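Local coordinates for protein PEPTIDE N-myristoyltransferase (Saccharomyces cerevisiae, PDB 1IIC) that catalyses the transfer of myristate from myristoyl-CoA to the N-terminal glycine of acceptor proteins, at residues G401-N404 against P405-N409; E346-Y349 against D350-I353; A365-Q369 against D370-F374. One frame throughout, in Å; residues are numbered along the deposited sequence.

Contacts 2 and 3 are mostly buried, while contact 1 is a surface turn; all three belong to the C-terminal half of the enzyme. Contact 2 is a length of helix 334-357, the helical part of a beta-alpha-beta unit, and is built from regular backbone bonds with apolar packing. Contact 3 begins on strand 362-366, the strand that closes the same unit, and replaces regular bonding by a tight turn and a water; it meets contact 2 where Phe-374 packs on Ile-348. Contact 1, rich in asparagine and aspartate, is shaped by two backbone bonds and polar side chains and joins contact 3 through a probable hydrogen bond between Gly-401 and Thr-367.

Contact 1 of 3, residues G401-N404 against P405-N409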
ATOM      1  N   GLY A 401      -3.570  -8.219  12.815  1.00 17.21           N
ATOM      2  CA  GLY A 401      -3.109  -8.190  11.441  1.00 18.19           C
ATOM      3  C   GLY A 401      -3.720  -9.262  10.559  1.00 18.92           C
ATOM      4  O   GLY A 401      -3.378  -9.363   9.380  1.00 18.63           O
ATOM      5  N   GLY A 402      -4.617 -10.067  11.122  1.00 18.83           N
ATOM      6  CA  GLY A 402      -5.249 -11.121  10.345  1.00 19.28           C
ATOM      7  C   GLY A 402      -4.429 -12.399  10.248  1.00 19.83           C
ATOM      8  O   GLY A 402      -4.633 -13.217   9.348  1.00 18.48           O
ATOM      9  N   LEU A 403      -3.506 -12.579  11.182  1.00 19.46           N
ATOM     10  CA  LEU A 403      -2.656 -13.763  11.193  1.00 19.17           C
ATOM     11  C   LEU A 403      -2.756 -14.527  12.502  1.00 19.14           C
ATOM     12  O   LEU A 403      -2.962 -13.938  13.568  1.00 20.39           O
ATOM     13  CB  LEU A 403      -1.180 -13.373  10.988  1.00 17.94           C
ATOM     14  CG  LEU A 403      -0.706 -12.699   9.695  1.00 18.94           C
ATOM     15  CD1 LEU A 403       0.798 -12.438   9.784  1.00 19.73           C
ATOM     16  CD2 LEU A 403      -1.002 -13.589   8.504  1.00 16.99           C
ATOM     17  N   ASN A 404      -2.610 -15.842  12.406  1.00 18.94           N
ATOM     18  CA  ASN A 404      -2.603 -16.712  13.565  1.00 19.59           C
ATOM     19  C   ASN A 404      -1.127 -16.756  13.949  1.00 19.04           C
ATOM     20  O   ASN A 404      -0.273 -16.340  13.174  1.00 18.19           O
ATOM     21  CB  ASN A 404      -3.069 -18.118  13.191  1.00 19.55           C
ATOM     22  CG  ASN A 404      -4.566 -18.200  12.976  1.00 20.68           C
ATOM     23  OD1 ASN A 404      -5.035 -18.873  12.055  1.00 22.70           O
ATOM     24  ND2 ASN A 404      -5.329 -17.529  13.834  1.00 18.97           N
ATOM     25  N   PRO A 405      -0.807 -17.256  15.147  1.00 19.28           N
ATOM     26  CA  PRO A 405       0.596 -17.320  15.557  1.00 20.30           C
ATOM     27  C   PRO A 405       1.488 -18.100  14.589  1.00 22.78           C
ATOM     28  O   PRO A 405       2.683 -17.814  14.463  1.00 22.13           O
ATOM     29  CB  PRO A 405       0.515 -17.971  16.936  1.00 22.54           C
ATOM     30  CG  PRO A 405      -0.796 -17.420  17.480  1.00 19.45           C
ATOM     31  CD  PRO A 405      -1.712 -17.535  16.280  1.00 19.97           C
ATOM     32  N   ASP A 406       0.910 -19.084  13.903  1.00 22.60           N
ATOM     33  CA  ASP A 406       1.676 -19.895  12.968  1.00 23.71           C
ATOM     34  C   ASP A 406       1.728 -19.274  11.576  1.00 24.26           C
ATOM     35  O   ASP A 406       2.152 -19.918  10.617  1.00 24.88           O
ATOM     36  CB  ASP A 406       1.075 -21.304  12.882  1.00 24.38           C
ATOM     37  CG  ASP A 406      -0.257 -21.336  12.141  1.00 24.73           C
ATOM     38  OD1 ASP A 406      -0.808 -20.263  11.803  1.00 25.63           O
ATOM     39  OD2 ASP A 406      -0.759 -22.446  11.903  1.00 24.20           O
ATOM     40  N   ASN A 407       1.288 -18.024  11.476  1.00 23.38           N
ATOM     41  CA  ASN A 407       1.285 -17.296  10.216  1.00 22.59           C
ATOM     42  C   ASN A 407       0.167 -17.634   9.246  1.00 21.70           C
ATOM     43  O   ASN A 407       0.166 -17.140   8.128  1.00 22.05           O
ATOM     44  CB  ASN A 407       2.625 -17.453   9.498  1.00 24.08           C
ATOM     45  CG  ASN A 407       3.765 -16.832  10.263  1.00 24.90           C
ATOM     46  OD1 ASN A 407       3.622 -15.751  10.830  1.00 24.49           O
ATOM     47  ND2 ASN A 407       4.911 -17.502  10.274  1.00 27.15           N
ATOM     48  N   SER A 408      -0.779 -18.475   9.646  1.00 22.18           N
ATOM     49  CA  SER A 408      -1.891 -18.801   8.751  1.00 21.73           C
ATOM     50  C   SER A 408      -2.926 -17.686   8.914  1.00 21.81           C
ATOM     51  O   SER A 408      -2.855 -16.913   9.868  1.00 21.28           O
ATOM     52  CB  SER A 408      -2.499 -20.169   9.103  1.00 21.98           C
ATOM     53  OG  SER A 408      -3.123 -20.164  10.375  1.00 21.28           O
ATOM     54  N   ASN A 409      -3.883 -17.592   7.994  1.00 22.75           N
ATOM     55  CA  ASN A 409      -4.898 -16.530   8.065  1.00 21.34           C
ATOM     56  C   ASN A 409      -5.878 -16.691   9.228  1.00 22.27           C
ATOM     57  O   ASN A 409      -6.470 -17.764   9.408  1.00 21.73           O
ATOM     58  CB  ASN A 409      -5.699 -16.456   6.759  1.00 21.04           C
ATOM     59  CG  ASN A 409      -4.845 -16.081   5.551  1.00 22.33           C
ATOM     60  OD1 ASN A 409      -3.870 -15.340   5.662  1.00 23.32           O
ATOM     61  ND2 ASN A 409      -5.235 -16.576   4.380  1.00 22.19           N
TER
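A type I beta turn from Asn-404 to Asn-407 folds 401-404 back on 405-409, in the loop that follows strand 394-395. Asn-407 N bonds to Asn-404 O at 2.9 Å, and Asn-404 N to Ser-408 O at 2.8 Å, the second nearly straight in line with the carbonyl. With Asn-407 at a positive phi of 78°, this pairing fits a classic G1 beta bulge, after which a single bridge pairs Leu-403 with Asn-409. Each residue type suits its place. Pro-405, its phi fixed by the ring, takes the second position of the turn; asparagine tolerates the left-handed backbone better than most residues; and Gly-402, also at positive phi, has no CB to strike the preceding carbonyl.

Asp-406 fastens the far end. Its CG stands between its own backbone N and carbonyl carbon (chi1 72°), which brings OD1 round to the backbone of Ser-408. There OD1 accepts from Ser-408 N at 2.8 Å, forming an Asx turn, the N-H coming to OD1 from above the carboxylate plane, and from Ser-408 OG at 2.7 Å through the syn lone pair. The same OD1 lies 3.4 Å from Asn-404 CB. Leu-403 CD2 rests 3.8 Å from Asn-407 O, and its side chain also touches Phe-386 of strand 381-392. Arg-185 donates to Asn-407 O.

Two donors gripping one carboxylate oxygen would be expected to favour the charged form of Asp-406, and they fix both the Ser-408 hydroxyl and the carboxylate, so that two backbone bonds and polar side chains together give an otherwise irregular surface loop a definite shape.

Contact 2 of 3, residues E346-Y349 against D350-I353; sequences ELIY and DACI
Backbone bonding between Glu-346-Tyr-349 and Asp-350-Ile-353 is that of an alpha-helix, each amide reaching the carbonyl four residues earlier. Ala-351 N to Leu-347 O measures 2.9 Å and Cys-352 N to Ile-348 O 3.0 Å, while Asp-350 N to Glu-346 O and Ile-353 N to Tyr-349 O are each 3.2 Å.

Apolar contacts span three or four residues. Tyr-349 has CG anti to its amide nitrogen (chi1 -175°), which sends the ring outward from the helix with a lean toward the next turn, so that CD2 comes within 4.1 Å of Ile-353 CD1; the two side chains cross obliquely. The isoleucine also leans on the backbone, with CG1 3.3 Å from Tyr-349 O. Ile-348 CD1 and Ala-351 CB meet more distantly, at 4.4 Å, and the small alanine suits a face packed against Phe-294 and Phe-363.

The charged ends differ in where they find partners. Asp-350 is buried, yet its carboxylate is satisfied on both oxygens by the 223-225 loop, OD1 by the Thr-225 hydroxyl and OD2 by the Lys-224 amide, whereas Glu-346 pairs within the helix, in a salt bridge with Arg-343 three residues earlier.

The helix connects strands 311-322 and 362-366 of a beta-alpha-beta unit; it sets Ala-351 and Cys-352 against Phe-363 of strand 362-366, Leu-347 and Ala-351 against Phe-294 of the neighbouring strand 290-303, and leans Tyr-349 on Pro-220 of a loop.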
ATOM      1  N   GLU A 346     -17.789 -12.939  -3.525  1.00 20.46           N
ATOM      2  CA  GLU A 346     -18.396 -12.627  -4.825  1.00 20.58           C
ATOM      3  C   GLU A 346     -17.693 -11.445  -5.482  1.00 18.69           C
ATOM      4  O   GLU A 346     -17.239 -11.530  -6.619  1.00 18.10           O
ATOM      5  CB  GLU A 346     -19.885 -12.281  -4.668  1.00 22.44           C
ATOM      6  CG  GLU A 346     -20.782 -13.430  -4.227  1.00 27.54           C
ATOM      7  CD  GLU A 346     -22.221 -12.987  -3.929  1.00 31.15           C
ATOM      8  OE1 GLU A 346     -23.069 -13.875  -3.687  1.00 33.01           O
ATOM      9  OE2 GLU A 346     -22.505 -11.763  -3.928  1.00 31.98           O
ATOM     10  N   LEU A 347     -17.626 -10.332  -4.761  1.00 17.84           N
ATOM     11  CA  LEU A 347     -16.986  -9.127  -5.275  1.00 16.80           C
ATOM     12  C   LEU A 347     -15.510  -9.322  -5.642  1.00 17.42           C
ATOM     13  O   LEU A 347     -15.064  -8.908  -6.719  1.00 16.31           O
ATOM     14  CB  LEU A 347     -17.088  -7.999  -4.243  1.00 15.13           C
ATOM     15  CG  LEU A 347     -18.463  -7.423  -3.910  1.00 14.29           C
ATOM     16  CD1 LEU A 347     -18.288  -6.249  -2.973  1.00 14.71           C
ATOM     17  CD2 LEU A 347     -19.176  -6.968  -5.174  1.00 14.88           C
ATOM     18  N   ILE A 348     -14.748  -9.954  -4.756  1.00 17.59           N
ATOM     19  CA  ILE A 348     -13.330 -10.131  -5.023  1.00 17.81           C
ATOM     20  C   ILE A 348     -13.057 -11.168  -6.113  1.00 18.71           C
ATOM     21  O   ILE A 348     -12.002 -11.147  -6.742  1.00 19.24           O
ATOM     22  CB  ILE A 348     -12.572 -10.449  -3.712  1.00 17.50           C
ATOM     23  CG1 ILE A 348     -12.828  -9.315  -2.709  1.00 16.56           C
ATOM     24  CG2 ILE A 348     -11.058 -10.558  -3.971  1.00 16.34           C
ATOM     25  CD1 ILE A 348     -12.503  -7.914  -3.243  1.00 15.25           C
ATOM     26  N   TYR A 349     -14.011 -12.064  -6.348  1.00 19.00           N
ATOM     27  CA  TYR A 349     -13.859 -13.064  -7.405  1.00 19.60           C
ATOM     28  C   TYR A 349     -13.972 -12.308  -8.737  1.00 18.28           C
ATOM     29  O   TYR A 349     -13.267 -12.596  -9.697  1.00 18.41           O
ATOM     30  CB  TYR A 349     -14.961 -14.116  -7.307  1.00 21.06           C
ATOM     31  CG  TYR A 349     -14.820 -15.259  -8.289  1.00 22.04           C
ATOM     32  CD1 TYR A 349     -13.759 -16.153  -8.194  1.00 24.06           C
ATOM     33  CD2 TYR A 349     -15.784 -15.482  -9.273  1.00 23.94           C
ATOM     34  CE1 TYR A 349     -13.660 -17.261  -9.052  1.00 24.75           C
ATOM     35  CE2 TYR A 349     -15.699 -16.589 -10.140  1.00 25.29           C
ATOM     36  CZ  TYR A 349     -14.634 -17.471 -10.018  1.00 25.47           C
ATOM     37  OH  TYR A 349     -14.546 -18.574 -10.839  1.00 27.86           O
ATOM     38  N   ASP A 350     -14.875 -11.337  -8.781  1.00 19.10           N
ATOM     39  CA  ASP A 350     -15.050 -10.504  -9.965  1.00 19.16           C
ATOM     40  C   ASP A 350     -13.829  -9.588 -10.103  1.00 18.75           C
ATOM     41  O   ASP A 350     -13.420  -9.243 -11.208  1.00 18.70           O
ATOM     42  CB  ASP A 350     -16.321  -9.664  -9.837  1.00 18.78           C
ATOM     43  CG  ASP A 350     -17.581 -10.467 -10.136  1.00 20.24           C
ATOM     44  OD1 ASP A 350     -18.696  -9.927  -9.972  1.00 18.77           O
ATOM     45  OD2 ASP A 350     -17.452 -11.647 -10.541  1.00 19.56           O
ATOM     46  N   ALA A 351     -13.250  -9.196  -8.973  1.00 18.90           N
ATOM     47  CA  ALA A 351     -12.075  -8.338  -8.994  1.00 17.95           C
ATOM     48  C   ALA A 351     -10.942  -9.089  -9.688  1.00 17.55           C
ATOM     49  O   ALA A 351     -10.213  -8.508 -10.469  1.00 18.78           O
ATOM     50  CB  ALA A 351     -11.670  -7.958  -7.582  1.00 18.26           C
ATOM     51  N   CYS A 352     -10.806 -10.385  -9.408  1.00 17.38           N
ATOM     52  CA  CYS A 352      -9.761 -11.184 -10.041  1.00 16.60           C
ATOM     53  C   CYS A 352     -10.030 -11.304 -11.532  1.00 17.33           C
ATOM     54  O   CYS A 352      -9.099 -11.344 -12.352  1.00 15.95           O
ATOM     55  CB  CYS A 352      -9.693 -12.587  -9.427  1.00 18.52           C
ATOM     56  SG  CYS A 352      -9.128 -12.645  -7.726  1.00 19.79           S
ATOM     57  N   ILE A 353     -11.313 -11.379 -11.878  1.00 17.74           N
ATOM     58  CA  ILE A 353     -11.722 -11.481 -13.273  1.00 17.22           C
ATOM     59  C   ILE A 353     -11.396 -10.175 -13.981  1.00 17.07           C
ATOM     60  O   ILE A 353     -10.884 -10.176 -15.105  1.00 18.60           O
ATOM     61  CB  ILE A 353     -13.233 -11.778 -13.383  1.00 17.63           C
ATOM     62  CG1 ILE A 353     -13.494 -13.227 -12.972  1.00 19.61           C
ATOM     63  CG2 ILE A 353     -13.725 -11.533 -14.807  1.00 17.04           C
ATOM     64  CD1 ILE A 353     -14.968 -13.548 -12.737  1.00 22.01           C
TER

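Contact 3 of 3, residues A365-Q369 against D370-F374; sequences ALTSQ and DNTLF
Ser-368 O and Asn-371 N close a type II' beta turn just beyond strand 362-366, with the amide donating in the carbonyl plane at 3.1 Å. Its second residue, Gln-369, has a phi of 51° and psi of -142°, angles more usual for glycine, so a residue with a side chain is held here under some backbone strain.

The tightly packed part gathers round Asn-371 CB and the Gln-369 side chain. Asn-371 CB sits 3.1 Å from Ser-368 O and 3.3 Å from Leu-366 O, close against both carbonyl oxygens. The Gln-369 chain, bent at chi2 (141°), folds OE1 back to accept from Ser-368 OG at 3.0 Å, and its NE2 donates to Tyr-318 O of strand 311-322. With an alanine here in place of Gln-369, the Ser-368 hydroxyl and the Tyr-318 carbonyl would probably both be left without these mates, and the serine would be set free to turn. Asp-370, directed outward from the turn, is firmly held as well: OD2 forms salt bridges with Arg-414 and Arg-331, mates that suit a buried carboxylate.

The looser side is bridged by water. One molecule accepts from Thr-372 N and lies 3.0 Å from Thr-367 O and 2.8 Å from Gln-369 O; it has more acceptors around it than protons to give. Near it the threonines touch only lightly, Thr-367 CB to Thr-372 CG2 at 4.1 Å. Threonine suits position Thr-372: its hydroxyl donates to Asp-410 O while its methyl packs on Thr-367.

The chain then coils into Leu-373 and Phe-374, whose ring lies beneath Asn-371 O, the oxygen 3.3 Å above the ring plane and over its centre.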
ATOM      1  N   ALA A 365      -2.600  -9.375  -2.386  1.00 16.63           N
ATOM      2  CA  ALA A 365      -3.457  -8.909  -1.309  1.00 16.73           C
ATOM      3  C   ALA A 365      -2.856  -9.286   0.021  1.00 15.49           C
ATOM      4  O   ALA A 365      -2.240 -10.346   0.165  1.00 15.12           O
ATOM      5  CB  ALA A 365      -4.851  -9.505  -1.440  1.00 17.38           C
ATOM      6  N   LEU A 366      -3.031  -8.395   0.986  1.00 14.54           N
ATOM      7  CA  LEU A 366      -2.545  -8.603   2.335  1.00 14.20           C
ATOM      8  C   LEU A 366      -3.682  -9.192   3.157  1.00 15.45           C
ATOM      9  O   LEU A 366      -4.818  -9.275   2.684  1.00 15.70           O
ATOM     10  CB  LEU A 366      -2.104  -7.269   2.929  1.00 15.88           C
ATOM     11  CG  LEU A 366      -0.820  -6.647   2.371  1.00 16.48           C
ATOM     12  CD1 LEU A 366      -0.832  -5.130   2.598  1.00 17.72           C
ATOM     13  CD2 LEU A 366       0.393  -7.287   3.049  1.00 14.33           C
ATOM     14  N   THR A 367      -3.369  -9.616   4.377  1.00 16.54           N
ATOM     15  CA  THR A 367      -4.366 -10.176   5.280  1.00 15.76           C
ATOM     16  C   THR A 367      -4.993  -9.063   6.125  1.00 16.17           C
ATOM     17  O   THR A 367      -5.530  -9.313   7.197  1.00 16.21           O
ATOM     18  CB  THR A 367      -3.738 -11.202   6.232  1.00 16.23           C
ATOM     19  OG1 THR A 367      -2.674 -10.573   6.961  1.00 16.97           O
ATOM     20  CG2 THR A 367      -3.197 -12.403   5.459  1.00 12.85           C
ATOM     21  N   SER A 368      -4.911  -7.826   5.648  1.00 16.16           N
ATOM     22  CA  SER A 368      -5.489  -6.700   6.371  1.00 15.22           C
ATOM     23  C   SER A 368      -6.995  -6.643   6.114  1.00 15.40           C
ATOM     24  O   SER A 368      -7.534  -7.506   5.422  1.00 14.40           O
ATOM     25  CB  SER A 368      -4.839  -5.407   5.900  1.00 15.42           C
ATOM     26  OG  SER A 368      -4.872  -5.327   4.482  1.00 16.33           O
ATOM     27  N   GLN A 369      -7.666  -5.634   6.671  1.00 16.05           N
ATOM     28  CA  GLN A 369      -9.104  -5.452   6.483  1.00 16.58           C
ATOM     29  C   GLN A 369      -9.864  -6.749   6.778  1.00 16.94           C
ATOM     30  O   GLN A 369      -9.506  -7.476   7.709  1.00 15.48           O
ATOM     31  CB  GLN A 369      -9.369  -4.992   5.041  1.00 16.86           C
ATOM     32  CG  GLN A 369      -8.729  -3.644   4.687  1.00 15.41           C
ATOM     33  CD  GLN A 369      -8.158  -3.620   3.281  1.00 16.38           C
ATOM     34  OE1 GLN A 369      -7.221  -4.358   2.964  1.00 17.09           O
ATOM     35  NE2 GLN A 369      -8.723  -2.781   2.427  1.00 17.01           N
ATOM     36  N   ASP A 370     -10.906  -7.039   5.997  1.00 15.49           N
ATOM     37  CA  ASP A 370     -11.677  -8.275   6.187  1.00 16.25           C
ATOM     38  C   ASP A 370     -11.239  -9.338   5.177  1.00 16.65           C
ATOM     39  O   ASP A 370     -11.946 -10.313   4.934  1.00 15.54           O
ATOM     40  CB  ASP A 370     -13.182  -7.998   6.033  1.00 16.58           C
ATOM     41  CG  ASP A 370     -13.810  -7.451   7.308  1.00 18.60           C
ATOM     42  OD1 ASP A 370     -14.617  -6.497   7.230  1.00 18.27           O
ATOM     43  OD2 ASP A 370     -13.499  -7.983   8.398  1.00 18.49           O
ATOM     44  N   ASN A 371     -10.048  -9.151   4.615  1.00 16.60           N
ATOM     45  CA  ASN A 371      -9.508 -10.052   3.598  1.00 17.60           C
ATOM     46  C   ASN A 371      -9.474 -11.561   3.895  1.00 17.74           C
ATOM     47  O   ASN A 371      -9.709 -12.372   2.989  1.00 17.57           O
ATOM     48  CB  ASN A 371      -8.101  -9.569   3.184  1.00 17.78           C
ATOM     49  CG  ASN A 371      -8.128  -8.219   2.472  1.00 18.09           C
ATOM     50  OD1 ASN A 371      -7.130  -7.787   1.891  1.00 20.04           O
ATOM     51  ND2 ASN A 371      -9.268  -7.546   2.523  1.00 15.00           N
ATOM     52  N   THR A 372      -9.186 -11.952   5.135  1.00 18.31           N
ATOM     53  CA  THR A 372      -9.124 -13.383   5.461  1.00 17.48           C
ATOM     54  C   THR A 372     -10.441 -14.136   5.256  1.00 18.66           C
ATOM     55  O   THR A 372     -10.460 -15.372   5.273  1.00 18.60           O
ATOM     56  CB  THR A 372      -8.637 -13.635   6.912  1.00 18.31           C
ATOM     57  OG1 THR A 372      -9.553 -13.038   7.841  1.00 18.50           O
ATOM     58  CG2 THR A 372      -7.231 -13.059   7.111  1.00 18.33           C
ATOM     59  N   LEU A 373     -11.542 -13.408   5.078  1.00 16.12           N
ATOM     60  CA  LEU A 373     -12.821 -14.072   4.846  1.00 17.58           C
ATOM     61  C   LEU A 373     -12.849 -14.668   3.446  1.00 18.05           C
ATOM     62  O   LEU A 373     -13.563 -15.645   3.204  1.00 18.17           O
ATOM     63  CB  LEU A 373     -14.004 -13.099   5.004  1.00 16.07           C
ATOM     64  CG  LEU A 373     -14.262 -12.594   6.434  1.00 14.96           C
ATOM     65  CD1 LEU A 373     -15.392 -11.582   6.458  1.00 15.03           C
ATOM     66  CD2 LEU A 373     -14.571 -13.764   7.323  1.00 12.90           C
ATOM     67  N   PHE A 374     -12.072 -14.086   2.528  1.00 17.44           N
ATOM     68  CA  PHE A 374     -12.031 -14.569   1.147  1.00 18.16           C
ATOM     69  C   PHE A 374     -10.688 -15.088   0.625  1.00 17.27           C
ATOM     70  O   PHE A 374     -10.654 -15.882  -0.308  1.00 18.60           O
ATOM     71  CB  PHE A 374     -12.542 -13.478   0.194  1.00 19.03           C
ATOM     72  CG  PHE A 374     -11.698 -12.225   0.177  1.00 19.06           C
ATOM     73  CD1 PHE A 374     -10.471 -12.200  -0.476  1.00 18.08           C
ATOM     74  CD2 PHE A 374     -12.154 -11.060   0.792  1.00 19.29           C
ATOM     75  CE1 PHE A 374      -9.713 -11.039  -0.523  1.00 17.91           C
ATOM     76  CE2 PHE A 374     -11.402  -9.887   0.752  1.00 19.41           C
ATOM     77  CZ  PHE A 374     -10.175  -9.877   0.090  1.00 18.06           C
TER
HETATM   78  O   HOH W   1      -8.378 -10.052   7.488  1.00 10.67           O